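Long-range contacts in toll-like receptor 13 (Mus musculus, PDB 4Z0C), which recognises and binds bacterial 23S rRNA through its leucine-rich-repeat ectodomain and signals through MYD88 and TRAF6 to activate NF-kappa-B in innate immunity: residues Val16-Lys21 and Thr38-Thr43; Met169-Ser174 and Leu191-Phe196; Ile343-Trp348 and Phe372-His377. All coordinates share one frame; numbering follows the deposited sequence.

The three contacts lie in series along the leucine-rich-repeat ectodomain; none nests in or crosses another. In interaction 1, Val-16-Lys-21 pairs with Thr-38-Thr-43, closing the loop that carries helix 26-30 and joining strand 15-17 to strand 39-41 of the first repeat. Interaction 2 follows, where Met-169-Ser-174 of repeat 6 meets Leu-191-Phe-196 of repeat 7 and the loop between them holds strands 176-177 and 183-185. Interaction 3 closes the loop around strand 356-358, tying the loop of repeat 13 (Ile-343-Trp-348) to the turn at the end of repeat 14 (Phe-372-His-377). Their centres lie about 41 to 53 Å apart. Interactions 1 and 3 sit on opposite sides of the chain's centre. Only interaction 1 touches the RNA.

Interaction 1. Residues Val16-Lys21 and Thr38-Thr43; sequences VLCIRK and THLNLT. With NAG (2-acetamido-2-deoxy-beta-D-glucopyranose), chain E; nucleotides of chain C.
The Arg-20 guanidinium has a ribose over one face: O4' of nucleotide A9 of chain C lies 3.7 Å from Arg-20 CZ, above the centre of the group. Arg-20 NH2 salt-bridges an RNA phosphate. At the edge of the His-39 ring, Thr-38 OG1 lies in the ring plane, hydrogen-bonded to ND1, and O6 of the NAG is also near. The ring stacks with His-15. The Asn-41 amide has CG anti to the backbone N (chi1 -169°). Its ND2 is bonded to C1 of the N-linked NAG. Its OD1 takes two donors in the carbonyl plane, Thr-43 N at 2.9 Å and Thr-43 OG1. The bond to Thr-43 N makes an Asx turn, and together they fix the amide's rotation. The sugar's acetyl methyl C8 rests 3.7 Å from Ile-19 CD1. Leu-17 lies on the same face of the sheet as Asn-41 and puts CD2 3.4 Å from N3 of A6 of chain C.

Three backbone bonds join the strands in parallel register. Asn-41 N to Val-16 O is 2.8 Å, nearly along the C=O axis. On the other face Val-16 CG1 lies 3.7 Å from Leu-40 CD1, side by side. Just past the strands, Cys-18, disulfide-bonded to Cys-6, puts CB 3.6 Å from Leu-42 CD2. Leu-40 and Leu-42 pack on helix 26-30, and strand 39-41 lies between strands 15-17 and 63-65, where the solenoid begins.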
loop_
_atom_site.group_PDB
_atom_site.type_symbol
_atom_site.label_atom_id
_atom_site.label_comp_id
_atom_site.label_asym_id
_atom_site.label_seq_id
_atom_site.Cartn_x
_atom_site.Cartn_y
_atom_site.Cartn_z
ATOM N N VAL A 16 -12.475 -33.366 3.611
ATOM C CA VAL A 16 -11.137 -33.647 3.086
ATOM C C VAL A 16 -10.837 -32.820 1.838
ATOM O O VAL A 16 -11.650 -32.756 0.926
ATOM C CB VAL A 16 -10.961 -35.162 2.778
ATOM C CG1 VAL A 16 -9.619 -35.439 2.117
ATOM C CG2 VAL A 16 -11.081 -35.966 4.049
ATOM N N LEU A 17 -9.655 -32.208 1.805
ATOM C CA LEU A 17 -9.257 -31.321 0.719
ATOM C C LEU A 17 -8.048 -31.873 -0.026
ATOM O O LEU A 17 -7.061 -32.216 0.586
ATOM C CB LEU A 17 -8.890 -29.953 1.293
ATOM C CG LEU A 17 -9.883 -29.306 2.254
ATOM C CD1 LEU A 17 -9.144 -28.353 3.190
ATOM C CD2 LEU A 17 -10.972 -28.570 1.487
ATOM N N CYS A 18 -8.115 -31.922 -1.347
ATOM C CA CYS A 18 -6.995 -32.381 -2.168
ATOM C C CYS A 18 -6.916 -31.424 -3.352
ATOM O O CYS A 18 -7.084 -31.826 -4.513
ATOM C CB CYS A 18 -7.217 -33.804 -2.706
ATOM S SG CYS A 18 -8.075 -34.889 -1.603
ATOM N N ILE A 19 -6.666 -30.157 -3.051
ATOM C CA ILE A 19 -6.784 -29.082 -4.025
ATOM C C ILE A 19 -5.427 -28.662 -4.599
ATOM O O ILE A 19 -4.484 -28.391 -3.862
ATOM C CB ILE A 19 -7.563 -27.899 -3.400
ATOM C CG1 ILE A 19 -9.020 -28.337 -3.204
ATOM C CG2 ILE A 19 -7.520 -26.666 -4.289
ATOM C CD1 ILE A 19 -9.635 -27.850 -1.934
ATOM N N ARG A 20 -5.345 -28.623 -5.927
ATOM C CA ARG A 20 -4.144 -28.154 -6.624
ATOM C C ARG A 20 -2.944 -29.030 -6.263
ATOM O O ARG A 20 -1.884 -28.533 -5.866
ATOM C CB ARG A 20 -3.875 -26.667 -6.318
ATOM C CG ARG A 20 -3.139 -25.906 -7.402
ATOM C CD ARG A 20 -2.684 -24.529 -6.900
ATOM N NE ARG A 20 -1.930 -24.648 -5.653
ATOM C CZ ARG A 20 -2.371 -24.255 -4.459
ATOM N NH1 ARG A 20 -3.566 -23.672 -4.321
ATOM N NH2 ARG A 20 -1.607 -24.445 -3.393
ATOM N N LYS A 21 -3.116 -30.340 -6.405
ATOM C CA LYS A 21 -2.040 -31.266 -6.074
ATOM C C LYS A 21 -1.556 -32.017 -7.314
ATOM O O LYS A 21 -0.873 -33.028 -7.190
ATOM C CB LYS A 21 -2.503 -32.274 -5.024
ATOM C CG LYS A 21 -3.005 -31.681 -3.710
ATOM C CD LYS A 21 -1.981 -30.795 -3.012
ATOM C CE LYS A 21 -2.551 -30.258 -1.703
ATOM N NZ LYS A 21 -2.134 -28.851 -1.419
ATOM N N THR A 38 -17.147 -37.360 4.942
ATOM C CA THR A 38 -18.427 -36.963 4.368
ATOM C C THR A 38 -18.296 -35.963 3.232
ATOM O O THR A 38 -19.080 -36.004 2.294
ATOM C CB THR A 38 -19.422 -36.455 5.429
ATOM O OG1 THR A 38 -18.973 -35.226 5.989
ATOM C CG2 THR A 38 -19.563 -37.495 6.551
ATOM N N HIS A 39 -17.306 -35.078 3.304
ATOM C CA HIS A 39 -17.056 -34.099 2.232
ATOM C C HIS A 39 -15.659 -34.262 1.647
ATOM O O HIS A 39 -14.653 -34.232 2.376
ATOM C CB HIS A 39 -17.202 -32.657 2.728
ATOM C CG HIS A 39 -18.571 -32.308 3.219
ATOM N ND1 HIS A 39 -19.144 -32.900 4.322
ATOM C CD2 HIS A 39 -19.483 -31.420 2.757
ATOM C CE1 HIS A 39 -20.345 -32.389 4.525
ATOM N NE2 HIS A 39 -20.583 -31.501 3.576
ATOM N N LEU A 40 -15.591 -34.426 0.335
ATOM C CA LEU A 40 -14.321 -34.635 -0.338
ATOM C C LEU A 40 -14.213 -33.652 -1.479
ATOM O O LEU A 40 -15.059 -33.654 -2.354
ATOM C CB LEU A 40 -14.229 -36.059 -0.879
ATOM C CG LEU A 40 -12.980 -36.418 -1.693
ATOM C CD1 LEU A 40 -11.676 -36.210 -0.864
ATOM C CD2 LEU A 40 -13.070 -37.853 -2.206
ATOM N N ASN A 41 -13.190 -32.801 -1.466
ATOM C CA ASN A 41 -13.035 -31.784 -2.513
ATOM C C ASN A 41 -11.765 -32.007 -3.330
ATOM O O ASN A 41 -10.661 -31.805 -2.836
ATOM C CB ASN A 41 -13.061 -30.356 -1.913
ATOM C CG ASN A 41 -13.181 -29.267 -2.991
ATOM O OD1 ASN A 41 -12.879 -29.538 -4.153
ATOM N ND2 ASN A 41 -13.645 -28.049 -2.636
ATOM N N LEU A 42 -11.921 -32.401 -4.590
ATOM C CA LEU A 42 -10.756 -32.652 -5.439
ATOM C C LEU A 42 -10.640 -31.642 -6.579
ATOM O O LEU A 42 -10.106 -31.947 -7.648
ATOM C CB LEU A 42 -10.786 -34.077 -6.004
ATOM C CG LEU A 42 -10.477 -35.201 -5.005
ATOM C CD1 LEU A 42 -11.410 -36.400 -5.157
ATOM C CD2 LEU A 42 -9.036 -35.639 -5.182
ATOM N N THR A 43 -11.114 -30.428 -6.326
ATOM C CA THR A 43 -11.045 -29.335 -7.302
ATOM C C THR A 43 -9.606 -29.001 -7.698
ATOM O O THR A 43 -8.704 -29.057 -6.865
ATOM C CB THR A 43 -11.701 -28.071 -6.725
ATOM O OG1 THR A 43 -13.032 -28.397 -6.313
ATOM C CG2 THR A 43 -11.714 -26.918 -7.746
HETATM C C1 NAG E . -13.810 -27.695 -1.249
HETATM C C2 NAG E . -13.882 -26.146 -1.260
HETATM C C3 NAG E . -14.386 -25.615 0.071
HETATM C C4 NAG E . -15.720 -26.259 0.400
HETATM C C5 NAG E . -15.429 -27.743 0.496
HETATM C C6 NAG E . -16.640 -28.533 0.992
HETATM C C7 NAG E . -12.153 -25.170 -2.677
HETATM C C8 NAG E . -10.843 -24.415 -2.725
HETATM N N2 NAG E . -12.610 -25.491 -1.471
HETATM O O3 NAG E . -14.468 -24.216 0.044
HETATM O O4 NAG E . -16.242 -25.772 1.616
HETATM O O5 NAG E . -15.047 -28.193 -0.791
HETATM O O6 NAG E . -16.469 -29.903 0.689
HETATM O O7 NAG E . -12.742 -25.499 -3.700
ATOM P P A C 9 3.282 -21.924 -2.887
ATOM O OP1 A C 9 3.308 -23.139 -2.045
ATOM O OP2 A C 9 4.476 -21.545 -3.686
ATOM O "O5'" A C 9 2.041 -22.101 -3.863
ATOM C "C5'" A C 9 1.709 -21.105 -4.815
ATOM C "C4'" A C 9 0.356 -21.372 -5.412
ATOM O "O4'" A C 9 -0.677 -20.989 -4.463
ATOM C "C3'" A C 9 0.043 -20.645 -6.710
ATOM O "O3'" A C 9 -0.590 -21.547 -7.620
ATOM C "C2'" A C 9 -0.923 -19.529 -6.281
ATOM O "O2'" A C 9 -1.848 -19.165 -7.279
ATOM C "C1'" A C 9 -1.629 -20.151 -5.084
ATOM N N9 A C 9 -2.080 -19.217 -4.047
ATOM C C8 A C 9 -1.338 -18.231 -3.440
ATOM N N7 A C 9 -1.974 -17.587 -2.490
ATOM C C5 A C 9 -3.217 -18.208 -2.448
ATOM C C6 A C 9 -4.354 -17.985 -1.641
ATOM N N6 A C 9 -4.368 -17.020 -0.708
ATOM N N1 A C 9 -5.465 -18.772 -1.837
ATOM C C2 A C 9 -5.394 -19.717 -2.783
ATOM N N3 A C 9 -4.378 -20.013 -3.606
ATOM C C4 A C 9 -3.302 -19.219 -3.393
ATOM P P A C 6 -9.581 -21.169 7.524
ATOM O OP1 A C 6 -10.864 -20.454 7.291
ATOM O OP2 A C 6 -9.155 -21.317 8.930
ATOM O "O5'" A C 6 -9.666 -22.577 6.791
ATOM C "C5'" A C 6 -8.552 -23.476 6.750
ATOM C "C4'" A C 6 -8.522 -24.260 5.457
ATOM O "O4'" A C 6 -9.758 -25.024 5.324
ATOM C "C3'" A C 6 -8.424 -23.418 4.195
ATOM O "O3'" A C 6 -7.766 -24.189 3.196
ATOM C "C2'" A C 6 -9.892 -23.229 3.805
ATOM O "O2'" A C 6 -10.103 -22.927 2.445
ATOM C "C1'" A C 6 -10.482 -24.589 4.173
ATOM N N9 A C 6 -11.892 -24.567 4.565
ATOM C C8 A C 6 -12.586 -23.572 5.223
ATOM N N7 A C 6 -13.840 -23.897 5.496
ATOM C C5 A C 6 -13.975 -25.193 5.014
ATOM C C6 A C 6 -15.052 -26.105 5.011
ATOM N N6 A C 6 -16.249 -25.836 5.526
ATOM N N1 A C 6 -14.855 -27.323 4.455
ATOM C C2 A C 6 -13.643 -27.597 3.948
ATOM N N3 A C 6 -12.555 -26.829 3.887
ATOM C C4 A C 6 -12.784 -25.624 4.447
#

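Interaction 2. Residues Met169-Ser174 and Leu191-Phe196; sequences MYLDHS and LRELNF
A short but bent histidine-carboxylate hydrogen bond marks this contact: His-173 NE2 to Glu-193 OE2 is 2.5 Å, with 140° at the hydrogen. The two groups meet tip to tip, with ring and carboxylate planes only 17° apart. Glu-193 OE2 uses its syn lone pair. The other oxygen, Glu-193 OE1, accepts a weak bond from Leu-171 N at 3.2 Å. It also lies in plane at the edge of the Tyr-170 ring, 3.2 Å from CD1. The carboxylate is thus held firmly at OE2 and weakly at OE1.

Leu-171 fills the inner side. One branch, CD1, meets Leu-191 CD2 at 3.7 Å. The other, CD2, sits over one face of the Phe-196 ring in a CH-pi contact, 4.2 Å from the ring centroid. Leu-171 also reaches Phe-145 of helix 145-152, and Phe-196 packs on Phe-186.

On the outer side Met-169 and Arg-192 run side by side. Arg-192 N bonds to Met-169 O at 2.9 Å. Met-169 SD lies over one face of the guanidinium, offset toward its rim, 4.0 Å from Arg-192 CZ. The Tyr-170 ring stands almost perpendicular to that guanidinium (87°). Met-169 CG lies over one face of the Tyr-170 ring, toward its rim.

This contact ties the loops of repeats 6 and 7 well away from the RNA. Glu-193 is buried, while His-173 itself is exposed. The carboxylate beside the imidazole would probably favour the protonated, positively charged state of His-173.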
loop_
_atom_site.group_PDB
_atom_site.type_symbol
_atom_site.label_atom_id
_atom_site.label_comp_id
_atom_site.label_asym_id
_atom_site.label_seq_id
_atom_site.Cartn_x
_atom_site.Cartn_y
_atom_site.Cartn_z
ATOM N N MET A 169 -31.763 -23.859 -30.433
ATOM C CA MET A 169 -32.317 -22.984 -31.449
ATOM C C MET A 169 -33.816 -23.195 -31.485
ATOM O O MET A 169 -34.572 -22.253 -31.706
ATOM C CB MET A 169 -31.710 -23.315 -32.813
ATOM C CG MET A 169 -31.903 -22.252 -33.879
ATOM S SD MET A 169 -30.689 -22.405 -35.208
ATOM C CE MET A 169 -29.157 -22.425 -34.279
ATOM N N TYR A 170 -34.240 -24.441 -31.268
ATOM C CA TYR A 170 -35.661 -24.773 -31.298
ATOM C C TYR A 170 -36.130 -25.567 -30.084
ATOM O O TYR A 170 -35.392 -26.388 -29.549
ATOM C CB TYR A 170 -35.975 -25.559 -32.573
ATOM C CG TYR A 170 -35.634 -24.791 -33.821
ATOM C CD1 TYR A 170 -36.384 -23.685 -34.191
ATOM C CD2 TYR A 170 -34.553 -25.154 -34.624
ATOM C CE1 TYR A 170 -36.076 -22.956 -35.314
ATOM C CE2 TYR A 170 -34.241 -24.427 -35.766
ATOM C CZ TYR A 170 -35.016 -23.333 -36.104
ATOM O OH TYR A 170 -34.738 -22.582 -37.222
ATOM N N LEU A 171 -37.372 -25.338 -29.671
ATOM C CA LEU A 171 -37.990 -26.185 -28.659
ATOM C C LEU A 171 -38.491 -27.489 -29.288
ATOM O O LEU A 171 -38.394 -27.675 -30.499
ATOM C CB LEU A 171 -39.136 -25.460 -27.942
ATOM C CG LEU A 171 -38.815 -24.430 -26.853
ATOM C CD1 LEU A 171 -37.312 -24.310 -26.616
ATOM C CD2 LEU A 171 -39.444 -23.089 -27.158
ATOM N N ASP A 172 -38.989 -28.398 -28.453
ATOM C CA ASP A 172 -39.466 -29.705 -28.913
ATOM C C ASP A 172 -40.994 -29.743 -29.118
ATOM O O ASP A 172 -41.738 -29.068 -28.404
ATOM C CB ASP A 172 -39.020 -30.788 -27.920
ATOM C CG ASP A 172 -39.710 -32.119 -28.156
ATOM O OD1 ASP A 172 -40.793 -32.331 -27.571
ATOM O OD2 ASP A 172 -39.174 -32.949 -28.921
ATOM N N HIS A 173 -41.461 -30.541 -30.081
ATOM C CA HIS A 173 -42.895 -30.569 -30.400
ATOM C C HIS A 173 -43.595 -31.927 -30.396
ATOM O O HIS A 173 -44.507 -32.161 -31.184
ATOM C CB HIS A 173 -43.176 -29.793 -31.683
ATOM C CG HIS A 173 -42.811 -28.349 -31.573
ATOM N ND1 HIS A 173 -43.626 -27.422 -30.955
ATOM C CD2 HIS A 173 -41.699 -27.677 -31.952
ATOM C CE1 HIS A 173 -43.040 -26.242 -30.980
ATOM N NE2 HIS A 173 -41.868 -26.367 -31.580
ATOM N N SER A 174 -43.166 -32.815 -29.506
ATOM C CA SER A 174 -43.936 -34.005 -29.172
ATOM C C SER A 174 -44.427 -33.809 -27.750
ATOM O O SER A 174 -43.669 -33.358 -26.897
ATOM C CB SER A 174 -43.089 -35.273 -29.281
ATOM O OG SER A 174 -42.119 -35.148 -30.304
ATOM N N LEU A 191 -32.374 -19.223 -29.337
ATOM C CA LEU A 191 -33.779 -19.545 -29.583
ATOM C C LEU A 191 -34.413 -18.726 -30.690
ATOM O O LEU A 191 -34.312 -17.501 -30.689
ATOM C CB LEU A 191 -34.603 -19.327 -28.318
ATOM C CG LEU A 191 -34.434 -20.357 -27.212
ATOM C CD1 LEU A 191 -35.237 -19.929 -25.992
ATOM C CD2 LEU A 191 -34.882 -21.711 -27.714
ATOM N N ARG A 192 -35.105 -19.409 -31.600
ATOM C CA ARG A 192 -35.859 -18.747 -32.662
ATOM C C ARG A 192 -37.329 -18.738 -32.296
ATOM O O ARG A 192 -38.118 -18.046 -32.923
ATOM C CB ARG A 192 -35.680 -19.465 -34.000
ATOM C CG ARG A 192 -34.264 -19.479 -34.534
ATOM C CD ARG A 192 -34.015 -18.388 -35.561
ATOM N NE ARG A 192 -32.630 -18.417 -36.027
ATOM C CZ ARG A 192 -32.188 -19.183 -37.021
ATOM N NH1 ARG A 192 -30.910 -19.147 -37.373
ATOM N NH2 ARG A 192 -33.021 -19.996 -37.656
ATOM N N GLU A 193 -37.696 -19.491 -31.264
ATOM C CA GLU A 193 -39.105 -19.617 -30.896
ATOM C C GLU A 193 -39.300 -19.686 -29.384
ATOM O O GLU A 193 -38.408 -20.098 -28.646
ATOM C CB GLU A 193 -39.700 -20.883 -31.533
ATOM C CG GLU A 193 -39.590 -22.110 -30.623
ATOM C CD GLU A 193 -39.750 -23.437 -31.344
ATOM O OE1 GLU A 193 -38.846 -23.807 -32.126
ATOM O OE2 GLU A 193 -40.768 -24.124 -31.107
ATOM N N LEU A 194 -40.480 -19.289 -28.933
ATOM C CA LEU A 194 -40.872 -19.453 -27.540
ATOM C C LEU A 194 -42.231 -20.152 -27.463
ATOM O O LEU A 194 -43.090 -19.782 -26.665
ATOM C CB LEU A 194 -40.914 -18.099 -26.817
ATOM C CG LEU A 194 -39.565 -17.572 -26.311
ATOM C CD1 LEU A 194 -39.688 -16.181 -25.717
ATOM C CD2 LEU A 194 -38.971 -18.527 -25.295
ATOM N N ASN A 195 -42.413 -21.168 -28.300
ATOM C CA ASN A 195 -43.672 -21.903 -28.381
ATOM C C ASN A 195 -43.652 -23.144 -27.482
ATOM O O ASN A 195 -43.065 -24.169 -27.840
ATOM C CB ASN A 195 -43.926 -22.295 -29.848
ATOM C CG ASN A 195 -45.215 -23.075 -30.045
ATOM O OD1 ASN A 195 -45.992 -23.278 -29.105
ATOM N ND2 ASN A 195 -45.437 -23.538 -31.275
ATOM N N PHE A 196 -44.304 -23.070 -26.326
ATOM C CA PHE A 196 -44.274 -24.198 -25.387
ATOM C C PHE A 196 -45.520 -25.109 -25.414
ATOM O O PHE A 196 -45.821 -25.752 -24.419
ATOM C CB PHE A 196 -44.040 -23.705 -23.946
ATOM C CG PHE A 196 -42.623 -23.294 -23.655
ATOM C CD1 PHE A 196 -42.151 -22.051 -24.037
ATOM C CD2 PHE A 196 -41.764 -24.146 -22.982
ATOM C CE1 PHE A 196 -40.848 -21.662 -23.756
ATOM C CE2 PHE A 196 -40.452 -23.764 -22.708
ATOM C CZ PHE A 196 -39.999 -22.515 -23.103
#

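Interaction 3. Residues Ile343-Trp348 and Phe372-His377; sequences INNRTW and FSPLKH. With NAG (2-acetamido-2-deoxy-beta-D-glucopyranose), chain Q.
The Trp-348 indole is the main bump, and the turn Phe-372-Leu-375 lies against one face and the edge of it. Trp-348 CG sits between the backbone N and the carbonyl carbon, the crowded position (chi1 47°). The ring lies with Thr-347 CG2 and Asn-344 O over one face. Leu-375 covers the opposite face. Its CD2 makes a CH-pi contact 4.1 Å from the centroid of the five-membered ring, while CD1 lies over the indole as a whole. Pro-374 comes up at the edge, with CG 4.0 Å from Trp-348 CD1, near the ring plane.

At the far end of the indole, Trp-348 CH2 meets Phe-372 CE1 at 3.7 Å. The two six-membered rings are 28° from parallel but slid apart, with centroids 5.4 Å from each other, so they barely overlap. Trp-348 NE1 hydrogen-bonds to Ala-371 O. The hollow is shaped by a type I turn, closed by Leu-375 N to Phe-372 O at 2.9 Å. This turn brings Phe-372, Pro-374 and Leu-375 onto one indole.

Beside the indole, Asn-345 OD1 approaches the proline ring, 3.1 Å from Pro-374 CD. Asn-345 ND2 carries an N-linked NAG, and the sugar's O7 lies 3.6 Å from Ser-373 CB.

Contact between the two segments is by packing alone, with the Ala-371 bond as a polar anchor just outside. Trp-348, Phe-372 and Leu-375 all rest on Leu-357 of strand 356-358. Phe-372 also meets the rings of Phe-396 and Phe-367, continuing the hydrophobic core along the solenoid, while Thr-347 packs back on Leu-319 of strand 318-319.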
loop_
_atom_site.group_PDB
_atom_site.type_symbol
_atom_site.label_atom_id
_atom_site.label_comp_id
_atom_site.label_asym_id
_atom_site.label_seq_id
_atom_site.Cartn_x
_atom_site.Cartn_y
_atom_site.Cartn_z
ATOM N N ILE A 343 -31.307 15.832 -9.739
ATOM C CA ILE A 343 -32.527 15.198 -9.258
ATOM C C ILE A 343 -33.039 16.057 -8.113
ATOM O O ILE A 343 -32.247 16.648 -7.381
ATOM C CB ILE A 343 -32.251 13.736 -8.811
ATOM C CG1 ILE A 343 -33.531 12.912 -8.731
ATOM C CG2 ILE A 343 -31.450 13.678 -7.503
ATOM C CD1 ILE A 343 -33.273 11.467 -9.028
ATOM N N ASN A 344 -34.353 16.184 -7.978
ATOM C CA ASN A 344 -34.882 17.023 -6.905
ATOM C C ASN A 344 -36.220 16.586 -6.305
ATOM O O ASN A 344 -36.676 15.479 -6.496
ATOM C CB ASN A 344 -34.939 18.487 -7.356
ATOM C CG ASN A 344 -36.065 18.761 -8.347
ATOM O OD1 ASN A 344 -36.859 17.875 -8.691
ATOM N ND2 ASN A 344 -36.141 20.002 -8.809
ATOM N N ASN A 345 -36.847 17.522 -5.609
ATOM C CA ASN A 345 -38.092 17.321 -4.885
ATOM C C ASN A 345 -39.328 16.988 -5.722
ATOM O O ASN A 345 -40.294 16.429 -5.220
ATOM C CB ASN A 345 -38.381 18.620 -4.123
ATOM C CG ASN A 345 -38.496 18.395 -2.658
ATOM O OD1 ASN A 345 -38.388 17.252 -2.217
ATOM N ND2 ASN A 345 -38.641 19.465 -1.871
ATOM N N ARG A 346 -39.286 17.324 -7.000
ATOM C CA ARG A 346 -40.460 17.219 -7.844
ATOM C C ARG A 346 -40.660 15.860 -8.466
ATOM O O ARG A 346 -41.768 15.548 -8.916
ATOM C CB ARG A 346 -40.421 18.268 -8.961
ATOM C CG ARG A 346 -40.389 19.714 -8.508
ATOM C CD ARG A 346 -41.623 20.092 -7.700
ATOM N NE ARG A 346 -41.640 21.525 -7.405
ATOM C CZ ARG A 346 -41.816 22.472 -8.324
ATOM N NH1 ARG A 346 -41.984 22.139 -9.598
ATOM N NH2 ARG A 346 -41.818 23.752 -7.974
ATOM N N THR A 347 -39.600 15.062 -8.520
ATOM C CA THR A 347 -39.695 13.792 -9.236
ATOM C C THR A 347 -40.389 12.671 -8.466
ATOM O O THR A 347 -41.079 11.849 -9.065
ATOM C CB THR A 347 -38.318 13.303 -9.737
ATOM O OG1 THR A 347 -38.515 12.345 -10.790
ATOM C CG2 THR A 347 -37.502 12.672 -8.595
ATOM N N TRP A 348 -40.222 12.651 -7.148
ATOM C CA TRP A 348 -40.710 11.551 -6.321
ATOM C C TRP A 348 -41.453 12.085 -5.106
ATOM O O TRP A 348 -41.366 11.533 -4.008
ATOM C CB TRP A 348 -39.558 10.651 -5.883
ATOM C CG TRP A 348 -38.347 11.383 -5.335
ATOM C CD1 TRP A 348 -38.333 12.491 -4.522
ATOM C CD2 TRP A 348 -36.978 11.062 -5.590
ATOM N NE1 TRP A 348 -37.033 12.871 -4.252
ATOM C CE2 TRP A 348 -36.184 12.010 -4.899
ATOM C CE3 TRP A 348 -36.342 10.070 -6.341
ATOM C CZ2 TRP A 348 -34.799 11.977 -4.929
ATOM C CZ3 TRP A 348 -34.957 10.044 -6.367
ATOM C CH2 TRP A 348 -34.202 10.999 -5.671
ATOM N N PHE A 372 -34.215 14.698 -1.120
ATOM C CA PHE A 372 -34.700 13.402 -0.664
ATOM C C PHE A 372 -35.832 13.508 0.363
ATOM O O PHE A 372 -36.422 12.498 0.753
ATOM C CB PHE A 372 -33.542 12.567 -0.099
ATOM C CG PHE A 372 -32.507 12.213 -1.121
ATOM C CD1 PHE A 372 -32.681 11.119 -1.948
ATOM C CD2 PHE A 372 -31.363 12.980 -1.263
ATOM C CE1 PHE A 372 -31.734 10.796 -2.900
ATOM C CE2 PHE A 372 -30.419 12.667 -2.219
ATOM C CZ PHE A 372 -30.598 11.578 -3.035
ATOM N N SER A 373 -36.177 14.732 0.748
ATOM C CA SER A 373 -37.126 14.960 1.840
ATOM C C SER A 373 -38.526 14.302 1.758
ATOM O O SER A 373 -39.093 13.950 2.800
ATOM C CB SER A 373 -37.257 16.453 2.115
ATOM O OG SER A 373 -36.022 16.985 2.541
ATOM N N PRO A 374 -39.094 14.137 0.544
ATOM C CA PRO A 374 -40.390 13.449 0.546
ATOM C C PRO A 374 -40.284 11.984 0.985
ATOM O O PRO A 374 -41.276 11.406 1.430
ATOM C CB PRO A 374 -40.827 13.508 -0.923
ATOM C CG PRO A 374 -39.999 14.560 -1.545
ATOM C CD PRO A 374 -38.700 14.530 -0.819
ATOM N N LEU A 375 -39.098 11.391 0.864
ATOM C CA LEU A 375 -38.967 9.959 1.097
ATOM C C LEU A 375 -38.866 9.641 2.585
ATOM O O LEU A 375 -37.863 9.106 3.055
ATOM C CB LEU A 375 -37.791 9.383 0.307
ATOM C CG LEU A 375 -37.689 9.837 -1.159
ATOM C CD1 LEU A 375 -36.483 9.202 -1.858
ATOM C CD2 LEU A 375 -38.990 9.609 -1.965
ATOM N N LYS A 376 -39.945 9.911 3.311
ATOM C CA LYS A 376 -39.931 9.846 4.766
ATOM C C LYS A 376 -39.837 8.420 5.283
ATOM O O LYS A 376 -39.623 8.205 6.470
ATOM C CB LYS A 376 -41.187 10.506 5.331
ATOM C CG LYS A 376 -41.352 11.977 4.922
ATOM C CD LYS A 376 -41.125 12.912 6.100
ATOM C CE LYS A 376 -42.208 13.990 6.189
ATOM N NZ LYS A 376 -42.179 14.950 5.052
ATOM N N HIS A 377 -39.977 7.445 4.392
ATOM C CA HIS A 377 -39.897 6.044 4.784
ATOM C C HIS A 377 -38.665 5.304 4.253
ATOM O O HIS A 377 -38.513 4.104 4.489
ATOM C CB HIS A 377 -41.185 5.322 4.384
ATOM C CG HIS A 377 -42.278 5.440 5.402
ATOM N ND1 HIS A 377 -43.380 6.245 5.219
ATOM C CD2 HIS A 377 -42.446 4.838 6.603
ATOM C CE1 HIS A 377 -44.174 6.145 6.270
ATOM N NE2 HIS A 377 -43.631 5.296 7.123
HETATM C C1 NAG Q . -38.960 20.694 -2.540
HETATM C C2 NAG Q . -39.336 20.843 -1.056
HETATM C C3 NAG Q . -39.393 22.315 -0.617
HETATM C C4 NAG Q . -38.150 23.063 -1.101
HETATM C C5 NAG Q . -38.029 22.855 -2.606
HETATM C C6 NAG Q . -36.949 23.696 -3.284
HETATM C C7 NAG Q . -40.759 19.179 0.114
HETATM C C8 NAG Q . -42.183 18.849 0.467
HETATM N N2 NAG Q . -40.597 20.171 -0.774
HETATM O O3 NAG Q . -39.515 22.409 0.788
HETATM O O4 NAG Q . -38.210 24.432 -0.772
HETATM O O5 NAG Q . -37.806 21.472 -2.818
HETATM O O6 NAG Q . -35.661 23.175 -3.035
HETATM O O7 NAG Q . -39.823 18.548 0.624
#